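Side-chain contact in Lin1840 protein (PDB 4ZOC), which probably hydrolyses terminal, non-reducing beta-D-glucosyl residues with release of beta-D-glucose, as a family 3 glycoside hydrolase of beta-1,2-glucan metabolism: residues 321-324 with 325-328. The protein carries 2 engineered substitutions. Sequence-based numbering, arbitrary orientation.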
ATOM      1  N   SER A 321     -14.491  36.545   1.439  1.00 14.51           N
ATOM      2  CA  SER A 321     -15.793  37.170   1.152  1.00 15.32           C
ATOM      3  C   SER A 321     -16.823  36.757   2.160  1.00 16.38           C
ATOM      4  O   SER A 321     -17.000  35.572   2.439  1.00 14.98           O
ATOM      5  CB  SER A 321     -16.277  36.706  -0.204  1.00 18.33           C
ATOM      6  OG  SER A 321     -17.513  37.312  -0.583  1.00 17.99           O
ATOM      7  N   GLU A 322     -17.544  37.730   2.690  1.00 16.50           N
ATOM      8  CA  GLU A 322     -18.750  37.448   3.455  1.00 16.86           C
ATOM      9  C   GLU A 322     -19.760  36.582   2.679  1.00 15.29           C
ATOM     10  O   GLU A 322     -20.582  35.900   3.280  1.00 15.55           O
ATOM     11  CB  GLU A 322     -19.372  38.757   3.956  1.00 16.51           C
ATOM     12  CG  GLU A 322     -20.336  38.546   5.122  1.00 17.18           C
ATOM     13  CD  GLU A 322     -20.778  39.822   5.781  1.00 20.13           C
ATOM     14  OE1 GLU A 322     -20.231  40.885   5.451  1.00 23.73           O
ATOM     15  OE2 GLU A 322     -21.645  39.762   6.660  1.00 18.79           O
ATOM     16  N   ASN A 323     -19.747  36.606   1.347  1.00 17.40           N
ATOM     17  CA  ASN A 323     -20.717  35.822   0.597  1.00 16.85           C
ATOM     18  C   ASN A 323     -20.514  34.336   0.827  1.00 14.24           C
ATOM     19  O   ASN A 323     -21.459  33.578   0.783  1.00 13.38           O
ATOM     20  CB  ASN A 323     -20.580  36.038  -0.902  1.00 19.75           C
ATOM     21  CG  ASN A 323     -20.883  37.459  -1.293  1.00 21.59           C
ATOM     22  OD1 ASN A 323     -21.741  38.120  -0.683  1.00 25.47           O
ATOM     23  ND2 ASN A 323     -20.133  37.971  -2.239  1.00 26.79           N
ATOM     24  N   LEU A 324     -19.283  33.890   1.000  1.00 13.46           N
ATOM     25  CA  LEU A 324     -19.097  32.454   1.302  1.00 13.32           C
ATOM     26  C   LEU A 324     -19.718  32.109   2.645  1.00 15.18           C
ATOM     27  O   LEU A 324     -20.296  31.019   2.813  1.00 14.38           O
ATOM     28  CB  LEU A 324     -17.614  32.085   1.339  1.00 14.89           C
ATOM     29  CG  LEU A 324     -16.889  32.241   0.002  1.00 17.27           C
ATOM     30  CD1 LEU A 324     -15.428  31.883   0.180  1.00 17.17           C
ATOM     31  CD2 LEU A 324     -17.530  31.465  -1.152  1.00 20.86           C
ATOM     32  N   LEU A 325     -19.527  32.978   3.634  1.00 13.84           N
ATOM     33  CA  LEU A 325     -20.219  32.768   4.915  1.00 14.88           C
ATOM     34  C   LEU A 325     -21.731  32.727   4.783  1.00 16.50           C
ATOM     35  O   LEU A 325     -22.371  31.825   5.352  1.00 12.89           O
ATOM     36  CB  LEU A 325     -19.778  33.790   5.967  1.00 15.71           C
ATOM     37  CG  LEU A 325     -20.509  33.755   7.292  1.00 17.30           C
ATOM     38  CD1 LEU A 325     -20.237  32.424   7.981  1.00 19.37           C
ATOM     39  CD2 LEU A 325     -20.012  34.951   8.147  1.00 18.39           C
ATOM     40  N   ASP A 326     -22.308  33.663   4.014  1.00 15.24           N
ATOM     41  CA  ASP A 326     -23.754  33.642   3.782  1.00 15.03           C
ATOM     42  C   ASP A 326     -24.246  32.348   3.126  1.00 16.31           C
ATOM     43  O   ASP A 326     -25.396  31.861   3.332  1.00 13.61           O
ATOM     44  CB  ASP A 326     -24.182  34.830   2.926  1.00 18.03           C
ATOM     45  CG  ASP A 326     -23.995  36.140   3.627  1.00 17.84           C
ATOM     46  OD1 ASP A 326     -23.632  36.185   4.828  1.00 14.92           O
ATOM     47  OD2 ASP A 326     -24.114  37.168   2.948  1.00 19.83           O
ATOM     48  N   GLU A 327     -23.413  31.804   2.274  1.00 16.89           N
ATOM     49  CA  GLU A 327     -23.777  30.551   1.587  1.00 20.34           C
ATOM     50  C   GLU A 327     -23.812  29.403   2.592  1.00 14.43           C
ATOM     51  O   GLU A 327     -24.738  28.607   2.559  1.00 15.46           O
ATOM     52  CB  GLU A 327     -22.837  30.258   0.379  1.00 21.21           C
ATOM     53  CG  GLU A 327     -23.124  31.210  -0.802  1.00 25.23           C
ATOM     54  CD  GLU A 327     -21.994  31.389  -1.802  1.00 32.93           C
ATOM     55  OE1 GLU A 327     -21.096  30.519  -1.888  1.00 26.18           O
ATOM     56  OE2 GLU A 327     -22.047  32.414  -2.542  1.00 33.96           O
ATOM     57  N   ALA A 328     -22.831  29.344   3.467  1.00 13.45           N
ATOM     58  CA  ALA A 328     -22.786  28.308   4.471  1.00 12.57           C
ATOM     59  C   ALA A 328     -23.980  28.452   5.444  1.00 11.73           C
ATOM     60  O   ALA A 328     -24.670  27.480   5.761  1.00 10.10           O
ATOM     61  CB  ALA A 328     -21.471  28.368   5.255  1.00 14.84           C
TER
HETATM   62  O   HOH W   1     -24.578  36.941   0.294  1.00 27.23           O
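Asp326 N donates to Glu322 O at 2.9 Å, a nearly straight bond of 165° at the hydrogen. Asp326 OD2 accepts a hydrogen bond from a water at 2.7 Å. The same water donates to Asn323 OD1 over a longer 3.2 Å, so it bridges two side chains three residues apart. The other carboxylate oxygen of Asp326 faces Glu322. CG of Glu322 stands anti to the backbone N (chi1 -161°), and the extended chain brings its carboxylate near that of Asp326, the two side chains crossing at a slant. Asp326 OD1 and Glu322 OE2 lie 4.5 Å apart, with the two carboxylate planes turned 60° from each other. Lys18 forms salt bridges to both of these oxygens, which probably offsets the repulsion between the like charges. Glu327 N bonds to Asn323 O, and Ala328 N to Leu324 O. Beyond CG the chain of Glu327 is extended. It runs back over Asn323 O and crosses Leu324, with Glu327 OE1 3.8 Å from Leu324 CD2, a van der Waals contact. Ser321 is the N-cap: its OG accepts from Asn323 N at 3.0 Å and so caps the start of the helix. This capped first turn opens helix 322-338 in the TIM-barrel-type N-terminal domain, away from the glucose and magnesium sites. Leu325 is buried against Leu15 and Ile19 of helix 15-21, Met294 of helix 286-295 and Ile315 of helix 306-316. Ala328 packs on Met294 and on Cys22, in the loop between helix 15-21 and strand 23-25.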